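PDB 4JZA: uncharacterized protein from Legionella longbeachae NSW150, which probably removes the 3-phosphate from phosphatidylinositol 3-phosphate, as a phosphoinositide phosphatase linked to lipid metabolism in pathogen-host interaction. Local coordinates for residues Thr344-Ala349 and Gln391-Asp396; Ser375-Thr380 and Lys446-Ala451. All coordinates share one frame; numbering follows the deposited sequence.

How the contacts relate
Contacts 1 and 2 are neighbours, their centres about 9 Å apart, and their segments alternate along the chain. Each seats a loop on a helix. The two loops meet where A349 O lies 2.8 Å from S376 N, a probable backbone hydrogen bond, and T380 CG2 of contact 2 packs 3.6 Å from H394 ND1 of contact 1. The helices meet too, through S395 on A451 and Q391 on L447. Residues 375-380 also run beside V551 and S552. These two lie in the loop after strand 545-549, which together with the start of helix 556-574 reads as a CX5R motif, the P-loop of cysteine-based phosphatases, so contact 2 probably borders the active site.

Contact 1. Residues Thr344-Ala349 and Gln391-Asp396; sequences TLPLPA and QQRHSD
The imidazole of H394 is what this contact turns on: it reaches from helix 391-396 to the loop at P346, where P346 CA and H394 CA are 4.4 Å apart. With chi1 at -75°, its CG is anti to the carbonyl carbon, and the ring comes to lie across P346.

The CH-pi contact comes first. P346 CB stands almost squarely over the ring, 3.7 Å from the centroid of H394 and 4° off the normal. P346 CA covers the same face closer to the rim. CE1 is the ring atom nearest the peptide chain, 3.2 Å from L345 C.

The polar part runs through water. Two waters lie in the plane of the H394 ring: one is 2.9 Å from NE2 and donates to T344 O, the other is 2.7 Å from ND1 and donates to L345 O. Both ring nitrogens are thus tied to successive carbonyls, which should fix the ring's rotation. L345 O also accepts a weak bond from L347 N, closing an inverse gamma turn centred on P346.

R393 adds an apolar flank. Its chain bends at chi2 (66°), CG passes 4.1 Å from P346 CB, and P346 CG sits over one guanidinium face near the rim. The charge itself is met outside the pair, by a salt bridge to E177, while NH2 bonds to Y171 OH, which also bonds to P346 O.

W309 of helix 308-311 touches L345, P346 and R393, and helix 172-183 packs on P346 through L174, so the loop leading into strand 352-359 is held among three helices.

Contact 2. Residues Ser375-Thr380 and Lys446-Ala451; sequences SSHIAT and KLARSA
A448 CB of helix 446-451 touches two side chains of the 375-380 loop from directions roughly at right angles, H377 CE1 and I378 CD1, each at 3.7 Å. The imidazole approaches the methyl obliquely. I378 holds CG1 between its backbone N and carbonyl carbon (chi1 50°), the crowded position, and from there CD1 extends along the helix over A448 to A451 CB at 4.3 Å. One turn back, the methyl of A379 butts against the root of the L447 side chain, CB to CB 3.5 Å, with L447 CD1 giving a looser touch.

H377 has CG anti to its backbone N (chi1 -158°), swinging the ring back so that ND1 accepts a weak but fairly straight bond from A379 N, while A379 CB lies in the ring plane at its edge. The loop follows strand 365-374 and sits on helix 441-454, whose L444 touches both H377 and A379; H377 also bonds by its backbone to V551, in what is probably the phosphatase loop.

No hydrogen bond crosses this largely buried apolar join of methyls, methylenes and one imidazole carbon; the weak bond onto ND1 is consistent with a neutral ring protonated on NE2.

Contact 1. Residues Thr344-Ala349 and Gln391-Asp396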
ATOM      1  N   THR A 344       7.915   0.100  -3.261  1.00 40.27           N
ATOM      2  CA  THR A 344       8.301  -0.280  -4.605  1.00 39.45           C
ATOM      3  C   THR A 344       9.298   0.696  -5.274  1.00 43.02           C
ATOM      4  O   THR A 344       9.833   0.402  -6.350  1.00 41.75           O
ATOM      5  CB  THR A 344       7.065  -0.392  -5.502  1.00 38.92           C
ATOM      6  OG1 THR A 344       6.302   0.806  -5.440  1.00 38.59           O
ATOM      7  CG2 THR A 344       6.208  -1.511  -5.064  1.00 39.15           C
ATOM      8  N   LEU A 345       9.557   1.842  -4.636  1.00 42.79           N
ATOM      9  CA  LEU A 345      10.505   2.812  -5.157  1.00 39.80           C
ATOM     10  C   LEU A 345      11.652   2.923  -4.154  1.00 41.77           C
ATOM     11  O   LEU A 345      11.465   2.813  -2.940  1.00 37.48           O
ATOM     12  CB  LEU A 345       9.823   4.152  -5.335  1.00 39.80           C
ATOM     13  CG  LEU A 345       8.555   4.185  -6.208  1.00 40.43           C
ATOM     14  CD1 LEU A 345       7.906   5.566  -6.123  1.00 41.59           C
ATOM     15  CD2 LEU A 345       8.884   3.907  -7.657  1.00 38.09           C
ATOM     16  N   PRO A 346      12.871   3.132  -4.656  1.00 45.01           N
ATOM     17  CA  PRO A 346      14.047   3.013  -3.811  1.00 44.11           C
ATOM     18  C   PRO A 346      14.392   4.285  -3.057  1.00 41.95           C
ATOM     19  O   PRO A 346      15.464   4.816  -3.196  1.00 42.60           O
ATOM     20  CB  PRO A 346      15.139   2.637  -4.815  1.00 45.20           C
ATOM     21  CG  PRO A 346      14.727   3.296  -6.071  1.00 44.97           C
ATOM     22  CD  PRO A 346      13.226   3.343  -6.072  1.00 44.31           C
ATOM     23  N   LEU A 347      13.465   4.743  -2.258  1.00 41.72           N
ATOM     24  CA  LEU A 347      13.707   5.825  -1.324  1.00 41.33           C
ATOM     25  C   LEU A 347      12.815   5.637  -0.124  1.00 38.62           C
ATOM     26  O   LEU A 347      11.799   5.004  -0.202  1.00 44.91           O
ATOM     27  CB  LEU A 347      13.445   7.178  -1.967  1.00 43.95           C
ATOM     28  CG  LEU A 347      12.015   7.607  -2.282  1.00 44.05           C
ATOM     29  CD1 LEU A 347      12.028   9.056  -2.737  1.00 44.10           C
ATOM     30  CD2 LEU A 347      11.438   6.714  -3.355  1.00 44.36           C
ATOM     31  N   PRO A 348      13.200   6.159   1.004  1.00 41.34           N
ATOM     32  CA  PRO A 348      12.560   5.789   2.288  1.00 41.39           C
ATOM     33  C   PRO A 348      11.160   6.278   2.514  1.00 39.94           C
ATOM     34  O   PRO A 348      10.790   7.417   2.142  1.00 37.64           O
ATOM     35  CB  PRO A 348      13.420   6.488   3.338  1.00 39.75           C
ATOM     36  CG  PRO A 348      14.641   6.932   2.629  1.00 41.13           C
ATOM     37  CD  PRO A 348      14.324   7.087   1.194  1.00 42.71           C
ATOM     38  N   ALA A 349      10.417   5.434   3.206  1.00 38.17           N
ATOM     39  CA  ALA A 349       9.019   5.691   3.416  1.00 38.87           C
ATOM     40  C   ALA A 349       8.831   6.104   4.808  1.00 38.38           C
ATOM     41  O   ALA A 349       9.598   5.705   5.692  1.00 37.86           O
ATOM     42  CB  ALA A 349       8.186   4.459   3.142  1.00 40.84           C
ATOM     43  N   GLN A 391      17.102  -5.239  -5.039  1.00 50.47           N
ATOM     44  CA  GLN A 391      16.774  -5.383  -3.650  1.00 50.49           C
ATOM     45  C   GLN A 391      17.778  -4.603  -2.852  1.00 51.90           C
ATOM     46  O   GLN A 391      17.442  -3.973  -1.844  1.00 54.42           O
ATOM     47  CB  GLN A 391      16.785  -6.860  -3.281  1.00 51.40           C
ATOM     48  CG  GLN A 391      15.506  -7.274  -2.618  1.00 50.83           C
ATOM     49  CD  GLN A 391      15.267  -8.750  -2.615  1.00 51.29           C
ATOM     50  OE1 GLN A 391      15.231  -9.367  -3.668  1.00 49.26           O
ATOM     51  NE2 GLN A 391      15.056  -9.325  -1.426  1.00 51.38           N
ATOM     52  N   GLN A 392      19.015  -4.619  -3.348  1.00 52.31           N
ATOM     53  CA  GLN A 392      20.132  -3.895  -2.740  1.00 48.71           C
ATOM     54  C   GLN A 392      20.162  -2.401  -3.084  1.00 45.38           C
ATOM     55  O   GLN A 392      20.717  -1.603  -2.347  1.00 44.52           O
ATOM     56  CB  GLN A 392      21.458  -4.533  -3.163  1.00 49.10           C
ATOM     57  CG  GLN A 392      21.648  -5.951  -2.636  1.00 55.73           C
ATOM     58  CD  GLN A 392      22.980  -6.603  -3.065  1.00 61.71           C
ATOM     59  OE1 GLN A 392      23.143  -7.815  -2.954  1.00 64.09           O
ATOM     60  NE2 GLN A 392      23.931  -5.799  -3.546  1.00 61.84           N
ATOM     61  N   ARG A 393      19.651  -2.015  -4.237  1.00 41.66           N
ATOM     62  CA  ARG A 393      19.609  -0.599  -4.552  1.00 42.87           C
ATOM     63  C   ARG A 393      18.670   0.042  -3.534  1.00 45.98           C
ATOM     64  O   ARG A 393      18.972   1.111  -3.044  1.00 48.57           O
ATOM     65  CB  ARG A 393      19.143  -0.358  -5.991  1.00 42.27           C
ATOM     66  CG  ARG A 393      18.664   1.042  -6.314  1.00 42.36           C
ATOM     67  CD  ARG A 393      19.770   2.040  -6.221  1.00 42.66           C
ATOM     68  NE  ARG A 393      19.205   3.382  -6.307  1.00 42.64           N
ATOM     69  CZ  ARG A 393      18.844   3.972  -7.430  1.00 44.71           C
ATOM     70  NH1 ARG A 393      19.008   3.356  -8.593  1.00 49.53           N
ATOM     71  NH2 ARG A 393      18.358   5.205  -7.400  1.00 45.60           N
ATOM     72  N   HIS A 394      17.547  -0.622  -3.213  1.00 46.90           N
ATOM     73  CA  HIS A 394      16.642  -0.184  -2.139  1.00 46.15           C
ATOM     74  C   HIS A 394      17.312  -0.081  -0.752  1.00 46.09           C
ATOM     75  O   HIS A 394      17.255   0.974  -0.095  1.00 44.59           O
ATOM     76  CB  HIS A 394      15.417  -1.103  -2.063  1.00 44.31           C
ATOM     77  CG  HIS A 394      14.431  -0.873  -3.152  1.00 43.99           C
ATOM     78  ND1 HIS A 394      13.224  -0.253  -2.932  1.00 45.50           N
ATOM     79  CD2 HIS A 394      14.476  -1.148  -4.475  1.00 44.42           C
ATOM     80  CE1 HIS A 394      12.556  -0.181  -4.072  1.00 47.31           C
ATOM     81  NE2 HIS A 394      13.296  -0.708  -5.027  1.00 44.87           N
ATOM     82  N   SER A 395      17.926  -1.167  -0.292  1.00 44.54           N
ATOM     83  CA  SER A 395      18.527  -1.131   1.021  1.00 45.50           C
ATOM     84  C   SER A 395      19.694  -0.156   1.079  1.00 47.56           C
ATOM     85  O   SER A 395      19.795   0.654   2.001  1.00 48.08           O
ATOM     86  CB  SER A 395      18.901  -2.532   1.492  1.00 48.69           C
ATOM     87  OG  SER A 395      19.907  -3.098   0.686  1.00 54.44           O
ATOM     88  N   ASP A 396      20.548  -0.157   0.069  1.00 49.19           N
ATOM     89  CA  ASP A 396      21.704   0.769   0.080  1.00 50.32           C
ATOM     90  C   ASP A 396      21.232   2.211   0.073  1.00 48.20           C
ATOM     91  O   ASP A 396      21.639   3.032   0.900  1.00 49.86           O
ATOM     92  CB  ASP A 396      22.625   0.610  -1.161  1.00 54.01           C
ATOM     93  CG  ASP A 396      23.431  -0.710  -1.205  1.00 53.84           C
ATOM     94  OD1 ASP A 396      23.777  -1.309  -0.156  1.00 54.79           O
ATOM     95  OD2 ASP A 396      23.734  -1.121  -2.350  1.00 55.50           O
TER
HETATM   96  O   HOH W   1      11.913  -0.836  -7.554  1.00 39.27           O
HETATM   97  O   HOH W   2      12.400   1.023  -0.690  1.00 36.27           O

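Contact 2. Residues Ser375-Thr380 and Lys446-Ala451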
ATOM      1  N   SER A 375      11.786   5.838  10.004  1.00 36.68           N
ATOM      2  CA  SER A 375      11.403   5.467   8.654  1.00 36.64           C
ATOM      3  C   SER A 375      10.850   4.051   8.644  1.00 37.57           C
ATOM      4  O   SER A 375      10.918   3.354   9.634  1.00 39.28           O
ATOM      5  CB  SER A 375      12.581   5.595   7.688  1.00 37.33           C
ATOM      6  OG  SER A 375      13.325   4.396   7.616  1.00 37.33           O
ATOM      7  N   SER A 376      10.284   3.644   7.521  1.00 42.06           N
ATOM      8  CA  SER A 376       9.981   2.248   7.279  1.00 40.67           C
ATOM      9  C   SER A 376      11.295   1.504   7.106  1.00 43.54           C
ATOM     10  O   SER A 376      12.294   2.082   6.718  1.00 42.87           O
ATOM     11  CB  SER A 376       9.129   2.093   6.030  1.00 41.01           C
ATOM     12  OG  SER A 376       7.870   2.691   6.207  1.00 40.66           O
ATOM     13  N   HIS A 377      11.292   0.219   7.413  1.00 43.10           N
ATOM     14  CA  HIS A 377      12.501  -0.572   7.400  1.00 43.24           C
ATOM     15  C   HIS A 377      13.271  -0.260   6.130  1.00 40.80           C
ATOM     16  O   HIS A 377      12.681  -0.072   5.140  1.00 41.79           O
ATOM     17  CB  HIS A 377      12.169  -2.075   7.460  1.00 42.76           C
ATOM     18  CG  HIS A 377      13.309  -2.905   7.963  1.00 43.50           C
ATOM     19  ND1 HIS A 377      14.256  -3.441   7.128  1.00 44.34           N
ATOM     20  CD2 HIS A 377      13.692  -3.225   9.217  1.00 43.80           C
ATOM     21  CE1 HIS A 377      15.152  -4.088   7.843  1.00 44.72           C
ATOM     22  NE2 HIS A 377      14.825  -3.984   9.116  1.00 44.60           N
ATOM     23  N   ILE A 378      14.588  -0.190   6.174  1.00 43.12           N
ATOM     24  CA  ILE A 378      15.393   0.185   4.977  1.00 43.79           C
ATOM     25  C   ILE A 378      15.268  -0.815   3.820  1.00 43.61           C
ATOM     26  O   ILE A 378      15.461  -0.463   2.666  1.00 40.32           O
ATOM     27  CB  ILE A 378      16.900   0.345   5.316  1.00 43.13           C
ATOM     28  CG1 ILE A 378      17.443  -0.868   6.086  1.00 41.92           C
ATOM     29  CG2 ILE A 378      17.152   1.591   6.157  1.00 42.01           C
ATOM     30  CD1 ILE A 378      18.941  -0.994   5.983  1.00 42.31           C
ATOM     31  N   ALA A 379      14.926  -2.058   4.138  1.00 47.10           N
ATOM     32  CA  ALA A 379      14.775  -3.086   3.119  1.00 48.27           C
ATOM     33  C   ALA A 379      13.318  -3.182   2.748  1.00 47.57           C
ATOM     34  O   ALA A 379      12.434  -2.864   3.560  1.00 48.64           O
ATOM     35  CB  ALA A 379      15.262  -4.415   3.638  1.00 48.15           C
ATOM     36  N   THR A 380      13.036  -3.622   1.530  1.00 46.26           N
ATOM     37  CA  THR A 380      11.638  -3.608   1.077  1.00 46.02           C
ATOM     38  C   THR A 380      10.993  -4.992   1.060  1.00 43.03           C
ATOM     39  O   THR A 380      11.430  -5.873   0.359  1.00 45.70           O
ATOM     40  CB  THR A 380      11.484  -2.882  -0.265  1.00 44.49           C
ATOM     41  OG1 THR A 380      10.176  -3.121  -0.765  1.00 43.36           O
ATOM     42  CG2 THR A 380      12.529  -3.352  -1.270  1.00 45.69           C
ATOM     43  N   LYS A 446      18.075  -9.805   7.362  1.00 48.47           N
ATOM     44  CA  LYS A 446      19.332 -10.101   6.646  1.00 49.54           C
ATOM     45  C   LYS A 446      19.669  -9.011   5.640  1.00 48.45           C
ATOM     46  O   LYS A 446      20.840  -8.659   5.488  1.00 49.91           O
ATOM     47  CB  LYS A 446      19.318 -11.424   5.925  1.00 51.98           C
ATOM     48  CG  LYS A 446      19.039 -12.635   6.779  1.00 59.35           C
ATOM     49  CD  LYS A 446      18.613 -13.786   5.869  1.00 65.82           C
ATOM     50  CE  LYS A 446      18.341 -15.048   6.671  1.00 73.70           C
ATOM     51  NZ  LYS A 446      17.520 -16.024   5.902  1.00 77.89           N
ATOM     52  N   LEU A 447      18.658  -8.470   4.966  1.00 47.34           N
ATOM     53  CA  LEU A 447      18.888  -7.431   3.969  1.00 48.05           C
ATOM     54  C   LEU A 447      19.513  -6.203   4.582  1.00 48.31           C
ATOM     55  O   LEU A 447      20.368  -5.577   3.950  1.00 53.34           O
ATOM     56  CB  LEU A 447      17.604  -7.049   3.246  1.00 48.33           C
ATOM     57  CG  LEU A 447      17.239  -8.146   2.252  1.00 53.99           C
ATOM     58  CD1 LEU A 447      15.758  -8.079   1.906  1.00 56.76           C
ATOM     59  CD2 LEU A 447      18.110  -8.125   0.989  1.00 51.54           C
ATOM     60  N   ALA A 448      19.146  -5.893   5.823  1.00 47.18           N
ATOM     61  CA  ALA A 448      19.713  -4.721   6.511  1.00 48.10           C
ATOM     62  C   ALA A 448      21.155  -4.923   7.017  1.00 47.36           C
ATOM     63  O   ALA A 448      21.967  -3.987   6.986  1.00 45.75           O
ATOM     64  CB  ALA A 448      18.797  -4.278   7.642  1.00 47.52           C
ATOM     65  N   ARG A 449      21.452  -6.141   7.463  1.00 46.98           N
ATOM     66  CA  ARG A 449      22.798  -6.534   7.861  1.00 49.54           C
ATOM     67  C   ARG A 449      23.740  -6.401   6.723  1.00 49.91           C
ATOM     68  O   ARG A 449      24.827  -5.819   6.868  1.00 51.41           O
ATOM     69  CB  ARG A 449      22.807  -7.986   8.305  1.00 56.07           C
ATOM     70  CG  ARG A 449      22.129  -8.220   9.642  1.00 59.62           C
ATOM     71  CD  ARG A 449      23.116  -8.035  10.784  1.00 64.41           C
ATOM     72  NE  ARG A 449      22.452  -7.744  12.043  1.00 68.38           N
ATOM     73  CZ  ARG A 449      23.090  -7.503  13.178  1.00 70.33           C
ATOM     74  NH1 ARG A 449      24.415  -7.493  13.210  1.00 69.57           N
ATOM     75  NH2 ARG A 449      22.396  -7.226  14.271  1.00 66.76           N
ATOM     76  N   SER A 450      23.339  -6.959   5.583  1.00 51.88           N
ATOM     77  CA  SER A 450      24.151  -6.891   4.372  1.00 56.31           C
ATOM     78  C   SER A 450      24.436  -5.445   3.998  1.00 56.81           C
ATOM     79  O   SER A 450      25.572  -5.106   3.707  1.00 57.95           O
ATOM     80  CB  SER A 450      23.450  -7.564   3.198  1.00 60.01           C
ATOM     81  OG  SER A 450      23.257  -8.951   3.425  1.00 61.27           O
ATOM     82  N   ALA A 451      23.407  -4.602   4.024  1.00 52.29           N
ATOM     83  CA  ALA A 451      23.552  -3.208   3.643  1.00 53.27           C
ATOM     84  C   ALA A 451      24.535  -2.447   4.504  1.00 54.46           C
ATOM     85  O   ALA A 451      25.328  -1.664   3.986  1.00 53.51           O
ATOM     86  CB  ALA A 451      22.205  -2.519   3.682  1.00 56.14           C
TER